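Local structure of universal stress protein (Archaeoglobus fulgidus, 6HCD) at residues I27-D32 against E39-F44; R141-I144 against P150-C153. The protein is of unknown function but belongs to the universal stress protein family, whose members probably act in stress responses. All blocks are in the same frame, centred on the assembly; numbering follows the deposited sequence.

Interaction 1. Residues I27-D32 against E39-F44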
loop_
_atom_site.group_PDB
_atom_site.type_symbol
_atom_site.label_atom_id
_atom_site.label_comp_id
_atom_site.label_asym_id
_atom_site.label_seq_id
_atom_site.Cartn_x
_atom_site.Cartn_y
_atom_site.Cartn_z
ATOM N N ILE A 27 -3.938 0.364 -13.019
ATOM C CA ILE A 27 -3.070 -0.039 -11.930
ATOM C C ILE A 27 -1.628 0.145 -12.429
ATOM O O ILE A 27 -1.277 -0.381 -13.487
ATOM C CB ILE A 27 -3.348 -1.511 -11.533
ATOM C CG1 ILE A 27 -4.760 -1.726 -10.984
ATOM C CG2 ILE A 27 -2.291 -2.041 -10.575
ATOM C CD1 ILE A 27 -5.006 -1.036 -9.656
ATOM N N VAL A 28 -0.799 0.856 -11.662
ATOM C CA VAL A 28 0.616 1.027 -11.987
ATOM C C VAL A 28 1.416 0.090 -11.085
ATOM O O VAL A 28 1.205 0.083 -9.882
ATOM C CB VAL A 28 1.068 2.488 -11.800
ATOM C CG1 VAL A 28 2.580 2.645 -11.824
ATOM C CG2 VAL A 28 0.409 3.396 -12.822
ATOM N N VAL A 29 2.317 -0.691 -11.679
ATOM C CA VAL A 29 3.156 -1.584 -10.923
ATOM C C VAL A 29 4.613 -1.254 -11.264
ATOM O O VAL A 29 4.978 -1.147 -12.426
ATOM C CB VAL A 29 2.787 -3.062 -11.162
ATOM C CG1 VAL A 29 2.851 -3.460 -12.622
ATOM C CG2 VAL A 29 3.640 -3.972 -10.308
ATOM N N ALA A 30 5.419 -1.003 -10.224
ATOM C CA ALA A 30 6.830 -0.730 -10.360
ATOM C C ALA A 30 7.609 -2.029 -10.119
ATOM O O ALA A 30 7.441 -2.660 -9.093
ATOM C CB ALA A 30 7.239 0.348 -9.394
ATOM N N VAL A 31 8.463 -2.407 -11.073
ATOM C CA VAL A 31 9.265 -3.631 -10.959
ATOM C C VAL A 31 10.744 -3.279 -11.143
ATOM O O VAL A 31 11.090 -2.515 -12.044
ATOM C CB VAL A 31 8.809 -4.708 -11.962
ATOM C CG1 VAL A 31 7.414 -5.205 -11.637
ATOM C CG2 VAL A 31 8.891 -4.225 -13.389
ATOM N N ASP A 32 11.605 -3.848 -10.286
ATOM C CA ASP A 32 13.038 -3.606 -10.373
ATOM C C ASP A 32 13.649 -4.616 -11.355
ATOM O O ASP A 32 14.093 -4.252 -12.426
ATOM C CB ASP A 32 13.687 -3.641 -8.986
ATOM C CG ASP A 32 15.179 -3.322 -8.989
ATOM O OD1 ASP A 32 15.626 -2.605 -9.918
ATOM O OD2 ASP A 32 15.888 -3.827 -8.088
ATOM N N GLU A 39 7.388 -11.161 -9.107
ATOM C CA GLU A 39 6.282 -12.021 -9.530
ATOM C C GLU A 39 5.078 -11.858 -8.594
ATOM O O GLU A 39 3.951 -11.801 -9.071
ATOM C CB GLU A 39 6.679 -13.500 -9.533
ATOM C CG GLU A 39 7.576 -13.922 -10.662
ATOM C CD GLU A 39 7.960 -15.391 -10.600
ATOM O OE1 GLU A 39 7.688 -16.045 -9.574
ATOM O OE2 GLU A 39 8.542 -15.886 -11.577
ATOM N N ARG A 40 5.313 -11.822 -7.280
ATOM C CA ARG A 40 4.238 -11.697 -6.289
ATOM C C ARG A 40 3.571 -10.324 -6.436
ATOM O O ARG A 40 2.332 -10.219 -6.341
ATOM C CB ARG A 40 4.756 -11.896 -4.861
ATOM C CG ARG A 40 5.155 -13.326 -4.530
ATOM C CD ARG A 40 5.523 -13.522 -3.067
ATOM N NE ARG A 40 6.641 -12.686 -2.645
ATOM C CZ ARG A 40 7.920 -13.052 -2.652
ATOM N NH1 ARG A 40 8.289 -14.232 -3.135
ATOM N NH2 ARG A 40 8.827 -12.231 -2.147
ATOM N N VAL A 41 4.397 -9.295 -6.663
ATOM C CA VAL A 41 3.934 -7.919 -6.884
ATOM C C VAL A 41 2.990 -7.899 -8.088
ATOM O O VAL A 41 1.887 -7.351 -8.028
ATOM C CB VAL A 41 5.117 -6.950 -7.050
ATOM C CG1 VAL A 41 4.668 -5.584 -7.559
ATOM C CG2 VAL A 41 5.881 -6.775 -5.735
ATOM N N LEU A 42 3.431 -8.521 -9.181
ATOM C CA LEU A 42 2.690 -8.529 -10.448
ATOM C C LEU A 42 1.393 -9.326 -10.311
ATOM O O LEU A 42 0.385 -8.915 -10.837
ATOM C CB LEU A 42 3.583 -9.110 -11.544
ATOM C CG LEU A 42 4.720 -8.207 -12.007
ATOM C CD1 LEU A 42 5.792 -9.011 -12.733
ATOM C CD2 LEU A 42 4.213 -7.067 -12.869
ATOM N N ARG A 43 1.434 -10.472 -9.622
ATOM C CA ARG A 43 0.241 -11.296 -9.418
ATOM C C ARG A 43 -0.813 -10.496 -8.635
ATOM O O ARG A 43 -1.998 -10.550 -8.967
ATOM C CB ARG A 43 0.594 -12.614 -8.719
ATOM C CG ARG A 43 1.310 -13.595 -9.632
ATOM C CD ARG A 43 1.264 -15.031 -9.140
ATOM N NE ARG A 43 2.011 -15.187 -7.905
ATOM C CZ ARG A 43 3.302 -15.507 -7.842
ATOM N NH1 ARG A 43 3.988 -15.708 -8.955
ATOM N NH2 ARG A 43 3.905 -15.615 -6.673
ATOM N N PHE A 44 -0.387 -9.747 -7.615
ATOM C CA PHE A 44 -1.347 -8.950 -6.824
ATOM C C PHE A 44 -1.938 -7.824 -7.685
ATOM O O PHE A 44 -3.139 -7.582 -7.643
ATOM C CB PHE A 44 -0.716 -8.356 -5.561
ATOM C CG PHE A 44 -1.740 -7.851 -4.577
ATOM C CD1 PHE A 44 -2.261 -6.572 -4.691
ATOM C CD2 PHE A 44 -2.210 -8.669 -3.564
ATOM C CE1 PHE A 44 -3.200 -6.113 -3.783
ATOM C CE2 PHE A 44 -3.143 -8.203 -2.651
ATOM C CZ PHE A 44 -3.637 -6.926 -2.767
#
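Val29 and Val41 meet methyl to methyl where strand 27-30 runs beneath the first turns of helix 36-52. Their branches CG2 of Val29 and CG1 of Val41 lie 3.3 Å apart, tighter than usual for two carbons, a locally strained pair if the distance is taken at face value. The rest of the apolar packing centres on Leu42, which bridges Val29 of the strand and Val31 just past its end with one methyl: its CD2 sits 3.9 Å from Val29 CG1 and, at a like distance, from Val31 CG1. With CG opposite the carbonyl carbon (chi1 -72°), the leucine reaches segment 27-32 although its CB does not point there, and it crosses both valines at about a right angle. Trp82, Ala83 and Ile87 of helix 70-89 also touch Leu42.

No hydrogen bond joins the two segments; polar links lie around them. The strand pairs through its backbone with strands 56-62 and 120-128, while Arg40 NE forms a salt bridge with the terminal carboxylate of Lys155.

The axes of strand and helix segments lie 9.0 Å apart and run antiparallel, at 179°. This is the return geometry of a beta-alpha-beta crossover, here strand 27-30, helix 36-52 and strand 56-62, in the alpha/beta fold of the universal stress protein family.

Interaction 2. Residues R141-I144 against P150-C153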
loop_
_atom_site.group_PDB
_atom_site.type_symbol
_atom_site.label_atom_id
_atom_site.label_comp_id
_atom_site.label_asym_id
_atom_site.label_seq_id
_atom_site.Cartn_x
_atom_site.Cartn_y
_atom_site.Cartn_z
ATOM N N ARG A 141 10.529 2.991 -0.120
ATOM C CA ARG A 141 10.392 3.915 0.993
ATOM C C ARG A 141 9.912 5.284 0.487
ATOM O O ARG A 141 8.958 5.850 0.986
ATOM C CB ARG A 141 11.731 4.040 1.724
ATOM C CG ARG A 141 11.736 5.061 2.848
ATOM C CD ARG A 141 13.158 5.486 3.215
ATOM N NE ARG A 141 13.167 6.146 4.510
ATOM C CZ ARG A 141 12.717 7.378 4.727
ATOM N NH1 ARG A 141 12.419 8.162 3.704
ATOM N NH2 ARG A 141 12.554 7.805 5.967
ATOM N N ASP A 142 10.609 5.820 -0.514
ATOM C CA ASP A 142 10.343 7.172 -0.989
ATOM C C ASP A 142 9.064 7.203 -1.840
ATOM O O ASP A 142 8.363 8.199 -1.845
ATOM C CB ASP A 142 11.557 7.739 -1.722
ATOM C CG ASP A 142 12.654 8.244 -0.790
ATOM O OD1 ASP A 142 12.506 8.141 0.466
ATOM O OD2 ASP A 142 13.662 8.725 -1.331
ATOM N N VAL A 143 8.760 6.118 -2.557
ATOM C CA VAL A 143 7.488 6.024 -3.290
ATOM C C VAL A 143 6.328 6.115 -2.299
ATOM O O VAL A 143 5.396 6.851 -2.550
ATOM C CB VAL A 143 7.380 4.745 -4.139
ATOM C CG1 VAL A 143 5.952 4.479 -4.604
ATOM C CG2 VAL A 143 8.329 4.798 -5.313
ATOM N N ILE A 144 6.399 5.370 -1.191
ATOM C CA ILE A 144 5.332 5.348 -0.211
ATOM C C ILE A 144 5.083 6.761 0.340
ATOM O O ILE A 144 3.941 7.157 0.503
ATOM C CB ILE A 144 5.621 4.329 0.910
ATOM C CG1 ILE A 144 5.617 2.896 0.378
ATOM C CG2 ILE A 144 4.651 4.493 2.073
ATOM C CD1 ILE A 144 6.355 1.926 1.278
ATOM N N PRO A 150 -2.807 6.015 -3.869
ATOM C CA PRO A 150 -2.654 4.885 -2.954
ATOM C C PRO A 150 -1.444 4.019 -3.347
ATOM O O PRO A 150 -1.205 3.835 -4.547
ATOM C CB PRO A 150 -3.956 4.106 -3.156
ATOM C CG PRO A 150 -4.957 5.178 -3.562
ATOM C CD PRO A 150 -4.157 6.092 -4.476
ATOM N N VAL A 151 -0.688 3.527 -2.350
ATOM C CA VAL A 151 0.451 2.618 -2.624
ATOM C C VAL A 151 0.193 1.291 -1.912
ATOM O O VAL A 151 -0.011 1.257 -0.697
ATOM C CB VAL A 151 1.803 3.225 -2.201
ATOM C CG1 VAL A 151 2.968 2.269 -2.485
ATOM C CG2 VAL A 151 2.038 4.577 -2.850
ATOM N N ILE A 152 0.188 0.219 -2.703
ATOM C CA ILE A 152 -0.004 -1.125 -2.220
ATOM C C ILE A 152 1.382 -1.781 -2.128
ATOM O O ILE A 152 2.101 -1.917 -3.135
ATOM C CB ILE A 152 -0.960 -1.894 -3.150
ATOM C CG1 ILE A 152 -2.306 -1.171 -3.292
ATOM C CG2 ILE A 152 -1.118 -3.334 -2.693
ATOM C CD1 ILE A 152 -3.240 -1.784 -4.306
ATOM N N CYS A 153 1.746 -2.176 -0.906
ATOM C CA CYS A 153 3.056 -2.675 -0.583
ATOM C C CYS A 153 2.992 -4.191 -0.398
ATOM O O CYS A 153 2.290 -4.670 0.504
ATOM C CB CYS A 153 3.575 -2.050 0.706
ATOM S SG CYS A 153 3.537 -0.244 0.751
#
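Val143 and Ile144 carry the helical half of this contact, resting on Val151 and Cys153 of the last strand, while the two residues before them face other partners. Arg141 binds its own neighbour: NH1 donates to Asp142 OD1 over 3.2 Å, the oxygen lying practically in the guanidinium plane and the N-H pointing at it with an angle of 152°. The same guanidinium uses NH2 to reach the backbone oxygen of Leu134 in the second subunit, so its orientation is fixed from two directions. Asp142 in turn packs on Pro106 of helix 105-115.

Val143 makes the looser approach, its CG1 standing 4.3 Å from Val151 CG1 and its carbonyl oxygen 4.1 Å from Val151 CG2. Ile144 fits more closely. Its CG1, turned opposite the carbonyl carbon (chi1 -66°), lies 4.0 Å from Val151 CG1, the two side chains crossing at about a right angle. The isoleucine then extends along the strand to Cys153, where CD1 comes within 3.6 Å of SG and CG1 within 3.8 Å. Ile123 and Ile125 of strand 120-128 continue this apolar layer beneath the helix, and Phe136 touches Ile144.

Val151 to Cys153 also pair antiparallel with a strand of the second subunit, carrying the sheet across the interface. The chemistry thus divides: branched aliphatic carbons and a sulfur hold the buried helix-strand interface without a single hydrogen bond between the segments, whereas the hydrogen bonds named here lie elsewhere: within the helix, from Arg141 to Asp142, along the sheet and to the second subunit.

From the N terminus, the chain first lays down strand 27-30 and turns at once into helix 36-52, so interaction 1 closes a short strand-to-helix loop. Strands 56-62, 94-100 and 120-128 follow with their helices before interaction 2 closes a second short loop, this time from helix 138-146 into strand 151-154. The two are in series, neither nested nor crossing, yet both rest on one sheet, in which strand 120-128 lies between strands 27-30 and 151-154. Their centres are 12 Å apart, and they touch directly where Phe44 CE1 meets Ile152 CG2 at 3.6 Å, tying the first helix to the strand at the subunit interface.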